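Local coordinates for protein hydrazine synthase alpha subunit (Candidatus Kuenenia stuttgartiensis, PDB 5C2V) that forms, with its beta and gamma partner subunits, the haem c enzyme that makes hydrazine, and itself condenses hydroxylamine with ammonia, at residues D219-L225 with W545-R549; H426-I432 with T517-S523; I506-Y510 with P591-L597. One frame throughout, in Å; residues are numbered along the deposited sequence.

Contact 1: D219-L225 with W545-R549; sequences DQITYNL and WAYLR
Asp219 and Arg549 form a buried salt bridge where strand 216-220 of the N-terminal part, the region that includes the six-bladed beta-propeller, leaves its antiparallel sheet and meets a loop of the middle domain. The guanidinium comes end-on: NH1 and NH2 both reach Asp219 OD2, NH2 at 3.0 Å on the syn lone pair of that oxygen and NH1 from the syn side but 31° out of the carboxylate plane. The carboxylate is turned 42° from the guanidinium plane. Bends at chi2 and chi3 fold the arginine chain back toward the acid. Asp524 pairs with Arg549 NE and Asp265 O accepts from NH1; with Arg189 also on Asp219, the charges probably offset one another.

The tightest packing surrounds Tyr547. Its CG sits between the backbone N and the carbonyl carbon (chi1 48°), and one ring face is laid against residues 222-223, with Thr222 CA 4.2 Å from the ring centroid in a CH-pi contact. Toward that face Tyr223 turns its own edge, in an offset edge-to-face pair with centroids 6.0 Å apart. The phenol OH of Tyr547 reaches Asp262, on strand 256-262.

The contact is looser around Gln220, which is partly exposed and whose amide end leads away from the loop. At the far end burial returns, and Leu225 CD1 rests over one face of the Trp545 indole, 3.7 Å from the centroid of its six-membered ring.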
loop_
_atom_site.group_PDB
_atom_site.type_symbol
_atom_site.label_atom_id
_atom_site.label_comp_id
_atom_site.label_asym_id
_atom_site.label_seq_id
_atom_site.Cartn_x
_atom_site.Cartn_y
_atom_site.Cartn_z
ATOM N N ASP D 219 16.934 -32.168 -15.587
ATOM C CA ASP D 219 15.759 -32.406 -14.755
ATOM C C ASP D 219 15.215 -31.075 -14.237
ATOM O O ASP D 219 15.985 -30.189 -13.870
ATOM C CB ASP D 219 16.105 -33.335 -13.588
ATOM C CG ASP D 219 14.932 -33.566 -12.655
ATOM O OD1 ASP D 219 13.803 -33.762 -13.152
ATOM O OD2 ASP D 219 15.140 -33.549 -11.424
ATOM N N GLN D 220 13.892 -30.936 -14.205
ATOM C CA GLN D 220 13.271 -29.679 -13.789
ATOM C C GLN D 220 12.953 -29.677 -12.297
ATOM O O GLN D 220 12.076 -30.411 -11.840
ATOM C CB GLN D 220 11.996 -29.427 -14.596
ATOM C CG GLN D 220 11.311 -28.108 -14.283
ATOM C CD GLN D 220 10.046 -27.906 -15.090
ATOM O OE1 GLN D 220 9.738 -28.687 -15.992
ATOM N NE2 GLN D 220 9.301 -26.855 -14.771
ATOM N N ILE D 221 13.672 -28.852 -11.542
ATOM C CA ILE D 221 13.517 -28.819 -10.090
ATOM C C ILE D 221 12.517 -27.785 -9.555
ATOM O O ILE D 221 12.137 -27.845 -8.387
ATOM C CB ILE D 221 14.874 -28.561 -9.412
ATOM C CG1 ILE D 221 15.401 -27.174 -9.795
ATOM C CG2 ILE D 221 15.870 -29.642 -9.801
ATOM C CD1 ILE D 221 16.755 -26.853 -9.207
ATOM N N THR D 222 12.085 -26.849 -10.398
ATOM C CA THR D 222 11.146 -25.806 -9.965
ATOM C C THR D 222 9.986 -25.672 -10.943
ATOM O O THR D 222 10.191 -25.539 -12.143
ATOM C CB THR D 222 11.831 -24.432 -9.811
ATOM O OG1 THR D 222 12.339 -23.999 -11.080
ATOM C CG2 THR D 222 12.967 -24.501 -8.800
ATOM N N TYR D 223 8.769 -25.777 -10.423
ATOM C CA TYR D 223 7.561 -25.786 -11.246
ATOM C C TYR D 223 6.722 -24.495 -11.298
ATOM O O TYR D 223 5.611 -24.509 -11.830
ATOM C CB TYR D 223 6.721 -26.988 -10.831
ATOM C CG TYR D 223 7.467 -28.241 -11.219
ATOM C CD1 TYR D 223 8.307 -28.885 -10.318
ATOM C CD2 TYR D 223 7.408 -28.727 -12.517
ATOM C CE1 TYR D 223 9.023 -30.007 -10.686
ATOM C CE2 TYR D 223 8.116 -29.848 -12.895
ATOM C CZ TYR D 223 8.923 -30.484 -11.977
ATOM O OH TYR D 223 9.631 -31.602 -12.355
ATOM N N ASN D 224 7.239 -23.402 -10.735
ATOM C CA ASN D 224 6.532 -22.113 -10.705
ATOM C C ASN D 224 5.967 -21.687 -12.066
ATOM O O ASN D 224 6.638 -21.799 -13.092
ATOM C CB ASN D 224 7.472 -21.017 -10.189
ATOM C CG ASN D 224 6.750 -19.711 -9.872
ATOM O OD1 ASN D 224 5.563 -19.552 -10.152
ATOM N ND2 ASN D 224 7.482 -18.762 -9.296
ATOM N N LEU D 225 4.726 -21.201 -12.055
ATOM C CA LEU D 225 4.044 -20.772 -13.277
ATOM C C LEU D 225 4.575 -19.441 -13.797
ATOM O O LEU D 225 4.313 -19.063 -14.940
ATOM C CB LEU D 225 2.535 -20.675 -13.043
ATOM C CG LEU D 225 1.764 -21.992 -13.156
ATOM C CD1 LEU D 225 0.278 -21.778 -12.924
ATOM C CD2 LEU D 225 2.005 -22.624 -14.516
ATOM N N TRP D 545 2.970 -20.664 -5.574
ATOM C CA TRP D 545 3.014 -21.925 -6.296
ATOM C C TRP D 545 3.954 -22.917 -5.624
ATOM O O TRP D 545 5.165 -22.707 -5.550
ATOM C CB TRP D 545 3.412 -21.689 -7.751
ATOM C CG TRP D 545 2.386 -20.882 -8.482
ATOM C CD1 TRP D 545 2.514 -19.599 -8.930
ATOM C CD2 TRP D 545 1.056 -21.293 -8.817
ATOM N NE1 TRP D 545 1.351 -19.193 -9.539
ATOM C CE2 TRP D 545 0.440 -20.214 -9.481
ATOM C CE3 TRP D 545 0.328 -22.472 -8.626
ATOM C CZ2 TRP D 545 -0.868 -20.279 -9.956
ATOM C CZ3 TRP D 545 -0.970 -22.534 -9.098
ATOM C CH2 TRP D 545 -1.555 -21.443 -9.754
ATOM N N ALA D 546 3.367 -24.001 -5.129
ATOM C CA ALA D 546 4.104 -25.044 -4.433
ATOM C C ALA D 546 4.248 -26.258 -5.336
ATOM O O ALA D 546 3.406 -26.502 -6.198
ATOM C CB ALA D 546 3.405 -25.420 -3.134
ATOM N N TYR D 547 5.336 -26.997 -5.160
ATOM C CA TYR D 547 5.587 -28.175 -5.976
ATOM C C TYR D 547 6.302 -29.257 -5.179
ATOM O O TYR D 547 7.183 -28.970 -4.369
ATOM C CB TYR D 547 6.404 -27.800 -7.214
ATOM C CG TYR D 547 7.606 -26.936 -6.909
ATOM C CD1 TYR D 547 7.498 -25.552 -6.868
ATOM C CD2 TYR D 547 8.846 -27.504 -6.656
ATOM C CE1 TYR D 547 8.592 -24.758 -6.586
ATOM C CE2 TYR D 547 9.947 -26.717 -6.374
ATOM C CZ TYR D 547 9.813 -25.346 -6.341
ATOM O OH TYR D 547 10.907 -24.558 -6.060
ATOM N N LEU D 548 5.913 -30.504 -5.413
ATOM C CA LEU D 548 6.547 -31.637 -4.757
ATOM C C LEU D 548 7.329 -32.466 -5.764
ATOM O O LEU D 548 6.847 -32.736 -6.862
ATOM C CB LEU D 548 5.502 -32.513 -4.059
ATOM C CG LEU D 548 4.713 -31.905 -2.898
ATOM C CD1 LEU D 548 3.584 -32.836 -2.481
ATOM C CD2 LEU D 548 5.629 -31.609 -1.720
ATOM N N ARG D 549 8.544 -32.855 -5.397
ATOM C CA ARG D 549 9.286 -33.820 -6.194
ATOM C C ARG D 549 8.680 -35.198 -5.944
ATOM O O ARG D 549 8.007 -35.396 -4.932
ATOM C CB ARG D 549 10.779 -33.793 -5.848
ATOM C CG ARG D 549 11.477 -32.466 -6.135
ATOM C CD ARG D 549 11.050 -31.863 -7.471
ATOM N NE ARG D 549 11.203 -32.790 -8.590
ATOM C CZ ARG D 549 12.314 -32.929 -9.306
ATOM N NH1 ARG D 549 13.386 -32.202 -9.023
ATOM N NH2 ARG D 549 12.353 -33.797 -10.306
#

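Contact 2: H426-I432 with T517-S523; sequences HSWGTWI and TVTSQLS
Ser427 O is gripped by two N-H groups at the mouth of an antiparallel strand pair: Ser523 N reaches it across the contact at 3.1 Å, from above the carbonyl plane, and His426 ND1 meets it at 2.9 Å on an in-plane lone pair. Beside this carbonyl, Ser427 OG donates to Ser523 OG (2.8 Å), a second tie just where strands 428-433 and 517-522 start to separate. Within the strands, Gly429 pairs with Gln521 and Trp431 with Thr519, each through two N-H...O bonds; between them Thr430 and Ser520 form a non-hydrogen-bonded pair, as do Ile432 and Val518 farther along.

The side chains divide between the two faces of the sheet. On one, Ile432 CB packs against Val518 CG2 at 3.6 Å, while the hydroxyls of Thr430 and Ser520 turn to Trp580 and Ser590 respectively. On the other, a chi1 of 68° swings the Trp431 indole over the neighbouring strand, where Thr519 CG2 comes over one ring face and Thr517 CG2 reaches Trp431 CZ3 (3.9 Å).

Trp431 and Ile432 belong to the haem c pocket of the middle domain, so this pairing builds part of the haem wall; strand 553-556, which ends at the haem-binding Cys556, runs parallel to 428-433 on its other side. The indole N-H adds a tie: Trp431 NE1 donates to Gln521 OE1 at 2.9 Å, a bent bond (135°) that reaches the oxygen from above the amide plane, the amide standing almost perpendicular (88°) to the indole.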
loop_
_atom_site.group_PDB
_atom_site.type_symbol
_atom_site.label_atom_id
_atom_site.label_comp_id
_atom_site.label_asym_id
_atom_site.label_seq_id
_atom_site.Cartn_x
_atom_site.Cartn_y
_atom_site.Cartn_z
ATOM N N HIS D 426 0.688 -41.166 -12.659
ATOM C CA HIS D 426 1.554 -40.001 -12.543
ATOM C C HIS D 426 2.397 -40.103 -11.276
ATOM O O HIS D 426 2.008 -40.773 -10.320
ATOM C CB HIS D 426 0.720 -38.716 -12.530
ATOM C CG HIS D 426 1.491 -37.483 -12.881
ATOM N ND1 HIS D 426 2.353 -36.864 -12.003
ATOM C CD2 HIS D 426 1.519 -36.743 -14.017
ATOM C CE1 HIS D 426 2.886 -35.803 -12.582
ATOM N NE2 HIS D 426 2.394 -35.708 -13.805
ATOM N N SER D 427 3.553 -39.447 -11.277
ATOM C CA SER D 427 4.387 -39.380 -10.082
ATOM C C SER D 427 3.637 -38.646 -8.977
ATOM O O SER D 427 2.879 -37.716 -9.251
ATOM C CB SER D 427 5.715 -38.685 -10.387
ATOM O OG SER D 427 5.501 -37.389 -10.920
ATOM N N TRP D 428 3.836 -39.064 -7.732
ATOM C CA TRP D 428 3.106 -38.457 -6.624
ATOM C C TRP D 428 3.956 -38.262 -5.370
ATOM O O TRP D 428 5.046 -38.823 -5.243
ATOM C CB TRP D 428 1.862 -39.292 -6.298
ATOM C CG TRP D 428 2.135 -40.721 -5.947
ATOM C CD1 TRP D 428 2.395 -41.743 -6.813
ATOM C CD2 TRP D 428 2.145 -41.295 -4.634
ATOM N NE1 TRP D 428 2.580 -42.914 -6.119
ATOM C CE2 TRP D 428 2.431 -42.666 -4.781
ATOM C CE3 TRP D 428 1.945 -40.780 -3.350
ATOM C CZ2 TRP D 428 2.523 -43.530 -3.691
ATOM C CZ3 TRP D 428 2.037 -41.639 -2.270
ATOM C CH2 TRP D 428 2.324 -42.998 -2.447
ATOM N N GLY D 429 3.437 -37.462 -4.443
ATOM C CA GLY D 429 4.142 -37.104 -3.224
ATOM C C GLY D 429 3.153 -36.703 -2.146
ATOM O O GLY D 429 1.951 -36.867 -2.325
ATOM N N THR D 430 3.645 -36.190 -1.021
ATOM C CA THR D 430 2.760 -35.860 0.096
ATOM C C THR D 430 3.011 -34.486 0.722
ATOM O O THR D 430 4.075 -33.886 0.553
ATOM C CB THR D 430 2.869 -36.913 1.222
ATOM O OG1 THR D 430 4.235 -37.033 1.637
ATOM C CG2 THR D 430 2.366 -38.269 0.747
ATOM N N TRP D 431 2.021 -33.985 1.454
ATOM C CA TRP D 431 2.257 -32.806 2.281
ATOM C C TRP D 431 1.364 -32.801 3.515
ATOM O O TRP D 431 0.264 -33.361 3.511
ATOM C CB TRP D 431 2.072 -31.514 1.472
ATOM C CG TRP D 431 0.669 -31.213 1.043
ATOM C CD1 TRP D 431 0.099 -31.506 -0.161
ATOM C CD2 TRP D 431 -0.336 -30.532 1.807
ATOM N NE1 TRP D 431 -1.200 -31.059 -0.192
ATOM C CE2 TRP D 431 -1.492 -30.461 1.006
ATOM C CE3 TRP D 431 -0.371 -29.984 3.092
ATOM C CZ2 TRP D 431 -2.670 -29.862 1.447
ATOM C CZ3 TRP D 431 -1.543 -29.390 3.529
ATOM C CH2 TRP D 431 -2.675 -29.334 2.709
ATOM N N ILE D 432 1.863 -32.174 4.577
ATOM C CA ILE D 432 1.181 -32.152 5.860
ATOM C C ILE D 432 1.344 -30.813 6.587
ATOM O O ILE D 432 2.445 -30.250 6.672
ATOM C CB ILE D 432 1.688 -33.299 6.769
ATOM C CG1 ILE D 432 1.124 -33.172 8.185
ATOM C CG2 ILE D 432 3.207 -33.335 6.796
ATOM C CD1 ILE D 432 1.537 -34.296 9.109
ATOM N N THR D 517 -3.708 -31.703 8.980
ATOM C CA THR D 517 -4.112 -32.399 7.764
ATOM C C THR D 517 -2.898 -32.920 7.002
ATOM O O THR D 517 -1.815 -32.344 7.073
ATOM C CB THR D 517 -4.950 -31.489 6.838
ATOM O OG1 THR D 517 -5.458 -32.258 5.740
ATOM C CG2 THR D 517 -4.112 -30.337 6.305
ATOM N N VAL D 518 -3.085 -34.024 6.289
ATOM C CA VAL D 518 -2.019 -34.618 5.491
ATOM C C VAL D 518 -2.624 -35.304 4.272
ATOM O O VAL D 518 -3.712 -35.876 4.353
ATOM C CB VAL D 518 -1.185 -35.628 6.320
ATOM C CG1 VAL D 518 -2.073 -36.728 6.884
ATOM C CG2 VAL D 518 -0.054 -36.217 5.486
ATOM N N THR D 519 -1.936 -35.238 3.136
ATOM C CA THR D 519 -2.459 -35.873 1.934
ATOM C C THR D 519 -1.385 -36.290 0.937
ATOM O O THR D 519 -0.253 -35.794 0.962
ATOM C CB THR D 519 -3.455 -34.952 1.201
ATOM O OG1 THR D 519 -4.245 -35.726 0.291
ATOM C CG2 THR D 519 -2.718 -33.869 0.433
ATOM N N SER D 520 -1.769 -37.220 0.067
ATOM C CA SER D 520 -0.966 -37.615 -1.081
ATOM C C SER D 520 -1.587 -37.020 -2.340
ATOM O O SER D 520 -2.810 -36.965 -2.468
ATOM C CB SER D 520 -0.883 -39.140 -1.193
ATOM O OG SER D 520 -0.423 -39.721 0.014
ATOM N N GLN D 521 -0.747 -36.577 -3.267
ATOM C CA GLN D 521 -1.225 -35.887 -4.457
ATOM C C GLN D 521 -0.192 -35.899 -5.576
ATOM O O GLN D 521 0.885 -36.473 -5.433
ATOM C CB GLN D 521 -1.589 -34.446 -4.118
ATOM C CG GLN D 521 -0.394 -33.621 -3.681
ATOM C CD GLN D 521 -0.702 -32.145 -3.611
ATOM O OE1 GLN D 521 -1.656 -31.727 -2.957
ATOM N NE2 GLN D 521 0.101 -31.344 -4.298
ATOM N N LEU D 522 -0.528 -35.240 -6.681
ATOM C CA LEU D 522 0.355 -35.144 -7.837
ATOM C C LEU D 522 1.669 -34.450 -7.492
ATOM O O LEU D 522 1.728 -33.622 -6.583
ATOM C CB LEU D 522 -0.338 -34.393 -8.976
ATOM C CG LEU D 522 -1.565 -35.030 -9.624
ATOM C CD1 LEU D 522 -2.401 -33.970 -10.322
ATOM C CD2 LEU D 522 -1.142 -36.103 -10.610
ATOM N N SER D 523 2.722 -34.798 -8.224
ATOM C CA SER D 523 4.029 -34.185 -8.023
ATOM C C SER D 523 4.548 -33.621 -9.341
ATOM O O SER D 523 4.027 -33.949 -10.408
ATOM C CB SER D 523 5.019 -35.197 -7.444
ATOM O OG SER D 523 5.308 -36.223 -8.376
#

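Contact 3: I506-Y510 with P591-L597; sequences IGYQY and PFAFRYL
A single antiparallel bridge, Tyr508 with Phe594, attaches the chain at 591-597 to strand 503-510, an outermost strand of the middle-domain sheet. In this hydrogen-bonded pair Tyr508 N donates to Phe594 O (2.6 Å) and Phe594 N returns the bond to Tyr508 O (2.7 Å). Just before it the strand carries a classic beta bulge, in which Ile506 and Gly507 both face Ile464. The backbone angles of Gly507 (phi 153°, psi 177°) by themselves call for glycine, and the Ala593 methyl lies directly against it, Ala593 CB to Gly507 CA 3.7 Å.

On one side of the bridge the Tyr508 ring is roofed by Leu597, whose CD1 stands over the ring centre, 3.3 Å from the centroid, the two side chains crossing near a right angle. The phenol oxygen reaches beyond the two segments to Glu759, on helix 751-762, and to Arg463, so this ring links the sheet to the C-terminal part of the chain.

Gln509 works on the other side. Its CG is anti to the backbone N (chi1 -170°), and a bend at chi2 brings the amide to the incoming chain, where Gln509 NE2 gives Phe592 O a weak hydrogen bond of 3.2 Å. The same amide meets the edge of the Phe594 ring, while Pro591 CB approaches its oxygen. Farther out, at the partly exposed margin, the Tyr510 ring turns its edge toward Phe594, with Tyr510 CD2 4.5 Å from Phe594 CE1. Tyr510 OH lies 4.0 Å from Pro591 CG.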
loop_
_atom_site.group_PDB
_atom_site.type_symbol
_atom_site.label_atom_id
_atom_site.label_comp_id
_atom_site.label_asym_id
_atom_site.label_seq_id
_atom_site.Cartn_x
_atom_site.Cartn_y
_atom_site.Cartn_z
ATOM N N ILE D 506 -7.204 -30.202 -7.901
ATOM C CA ILE D 506 -6.455 -31.415 -7.598
ATOM C C ILE D 506 -7.341 -32.318 -6.759
ATOM O O ILE D 506 -7.470 -33.513 -7.036
ATOM C CB ILE D 506 -5.139 -31.121 -6.850
ATOM C CG1 ILE D 506 -4.039 -30.744 -7.838
ATOM C CG2 ILE D 506 -4.698 -32.329 -6.037
ATOM C CD1 ILE D 506 -2.694 -30.514 -7.193
ATOM N N GLY D 507 -7.963 -31.741 -5.736
ATOM C CA GLY D 507 -8.914 -32.497 -4.940
ATOM C C GLY D 507 -9.041 -32.005 -3.515
ATOM O O GLY D 507 -8.327 -31.103 -3.102
ATOM N N TYR D 508 -9.936 -32.618 -2.753
ATOM C CA TYR D 508 -10.185 -32.181 -1.385
ATOM C C TYR D 508 -9.644 -33.175 -0.368
ATOM O O TYR D 508 -9.604 -34.377 -0.627
ATOM C CB TYR D 508 -11.679 -31.975 -1.153
ATOM C CG TYR D 508 -12.296 -30.865 -1.972
ATOM C CD1 TYR D 508 -12.453 -29.592 -1.440
ATOM C CD2 TYR D 508 -12.743 -31.096 -3.268
ATOM C CE1 TYR D 508 -13.032 -28.578 -2.176
ATOM C CE2 TYR D 508 -13.322 -30.086 -4.012
ATOM C CZ TYR D 508 -13.461 -28.828 -3.462
ATOM O OH TYR D 508 -14.034 -27.817 -4.198
ATOM N N GLN D 509 -9.228 -32.672 0.790
ATOM C CA GLN D 509 -8.766 -33.552 1.860
ATOM C C GLN D 509 -9.285 -33.094 3.218
ATOM O O GLN D 509 -9.240 -31.911 3.532
ATOM C CB GLN D 509 -7.239 -33.621 1.879
ATOM C CG GLN D 509 -6.691 -34.687 2.809
ATOM C CD GLN D 509 -7.170 -36.077 2.438
ATOM O OE1 GLN D 509 -7.606 -36.844 3.295
ATOM N NE2 GLN D 509 -7.089 -36.408 1.154
ATOM N N TYR D 510 -9.771 -34.030 4.027
ATOM C CA TYR D 510 -10.350 -33.672 5.319
ATOM C C TYR D 510 -9.295 -33.159 6.297
ATOM O O TYR D 510 -8.103 -33.426 6.142
ATOM C CB TYR D 510 -11.098 -34.864 5.929
ATOM C CG TYR D 510 -10.242 -36.077 6.234
ATOM C CD1 TYR D 510 -9.591 -36.204 7.456
ATOM C CD2 TYR D 510 -10.106 -37.104 5.310
ATOM C CE1 TYR D 510 -8.814 -37.313 7.741
ATOM C CE2 TYR D 510 -9.333 -38.217 5.588
ATOM C CZ TYR D 510 -8.689 -38.317 6.804
ATOM O OH TYR D 510 -7.920 -39.422 7.084
ATOM N N PRO D 591 -3.989 -40.697 2.650
ATOM C CA PRO D 591 -5.036 -40.709 1.620
ATOM C C PRO D 591 -4.773 -39.721 0.485
ATOM O O PRO D 591 -4.215 -38.647 0.713
ATOM C CB PRO D 591 -6.299 -40.308 2.393
ATOM C CG PRO D 591 -5.982 -40.572 3.827
ATOM C CD PRO D 591 -4.519 -40.294 3.964
ATOM N N PHE D 592 -5.170 -40.095 -0.727
ATOM C CA PHE D 592 -5.075 -39.207 -1.880
ATOM C C PHE D 592 -6.221 -38.202 -1.889
ATOM O O PHE D 592 -7.272 -38.447 -1.297
ATOM C CB PHE D 592 -5.061 -40.012 -3.180
ATOM C CG PHE D 592 -3.785 -40.769 -3.406
ATOM C CD1 PHE D 592 -3.630 -42.055 -2.913
ATOM C CD2 PHE D 592 -2.737 -40.195 -4.105
ATOM C CE1 PHE D 592 -2.456 -42.754 -3.116
ATOM C CE2 PHE D 592 -1.560 -40.888 -4.311
ATOM C CZ PHE D 592 -1.419 -42.170 -3.816
ATOM N N ALA D 593 -6.008 -37.069 -2.553
ATOM C CA ALA D 593 -7.016 -36.016 -2.622
ATOM C C ALA D 593 -8.315 -36.516 -3.250
ATOM O O ALA D 593 -8.317 -37.052 -4.359
ATOM C CB ALA D 593 -6.479 -34.823 -3.398
ATOM N N PHE D 594 -9.417 -36.332 -2.532
ATOM C CA PHE D 594 -10.725 -36.792 -2.986
ATOM C C PHE D 594 -11.311 -35.833 -4.016
ATOM O O PHE D 594 -11.043 -34.634 -3.982
ATOM C CB PHE D 594 -11.681 -36.946 -1.800
ATOM C CG PHE D 594 -11.238 -37.969 -0.790
ATOM C CD1 PHE D 594 -10.280 -37.656 0.162
ATOM C CD2 PHE D 594 -11.786 -39.240 -0.787
ATOM C CE1 PHE D 594 -9.872 -38.594 1.092
ATOM C CE2 PHE D 594 -11.384 -40.182 0.143
ATOM C CZ PHE D 594 -10.426 -39.858 1.083
ATOM N N ARG D 595 -12.117 -36.367 -4.927
ATOM C CA ARG D 595 -12.670 -35.567 -6.013
ATOM C C ARG D 595 -13.860 -34.709 -5.578
ATOM O O ARG D 595 -13.952 -33.540 -5.952
ATOM C CB ARG D 595 -13.079 -36.473 -7.178
ATOM C CG ARG D 595 -13.906 -35.778 -8.246
ATOM C CD ARG D 595 -14.057 -36.639 -9.488
ATOM N NE ARG D 595 -12.973 -36.420 -10.441
ATOM C CZ ARG D 595 -13.146 -35.927 -11.663
ATOM N NH1 ARG D 595 -14.362 -35.611 -12.085
ATOM N NH2 ARG D 595 -12.105 -35.757 -12.465
ATOM N N TYR D 596 -14.762 -35.280 -4.786
ATOM C CA TYR D 596 -16.000 -34.583 -4.437
ATOM C C TYR D 596 -16.191 -34.382 -2.935
ATOM O O TYR D 596 -15.366 -34.807 -2.127
ATOM C CB TYR D 596 -17.204 -35.343 -4.997
ATOM C CG TYR D 596 -17.262 -35.393 -6.507
ATOM C CD1 TYR D 596 -16.983 -34.267 -7.272
ATOM C CD2 TYR D 596 -17.593 -36.568 -7.167
ATOM C CE1 TYR D 596 -17.038 -34.312 -8.654
ATOM C CE2 TYR D 596 -17.648 -36.623 -8.546
ATOM C CZ TYR D 596 -17.370 -35.493 -9.285
ATOM O OH TYR D 596 -17.424 -35.546 -10.658
ATOM N N LEU D 597 -17.296 -33.730 -2.579
ATOM C CA LEU D 597 -17.685 -33.552 -1.184
ATOM C C LEU D 597 -19.042 -34.170 -0.898
ATOM O O LEU D 597 -19.854 -34.365 -1.802
ATOM C CB LEU D 597 -17.729 -32.071 -0.803
ATOM C CG LEU D 597 -16.490 -31.503 -0.120
ATOM C CD1 LEU D 597 -15.431 -31.301 -1.156
ATOM C CD2 LEU D 597 -16.799 -30.199 0.600
#

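All three contacts are largely buried, yet they run outward: the centres of contacts 1, 2 and 3 lie about 7, 18 and 24 Å from the centre of the chain. Nearly every touching residue of contact 2 is buried, whereas contact 3 has more partly exposed ones (Tyr510, Phe594, Arg595, Leu597). A salt bridge and aromatic packing join two loop-rich pieces in contact 1, regular backbone pairing dominates contact 2, and contact 3 has one isolated bridge. Neighbouring contacts touch: Leu548 of contact 1 packs on Thr430 of contact 2, and Ser520 N probably hydrogen-bonds to Pro591 O (2.9 Å). Segment 591-597 therefore lies beside both strands 517-522 and 503-510; contacts 1 and 3 do not touch.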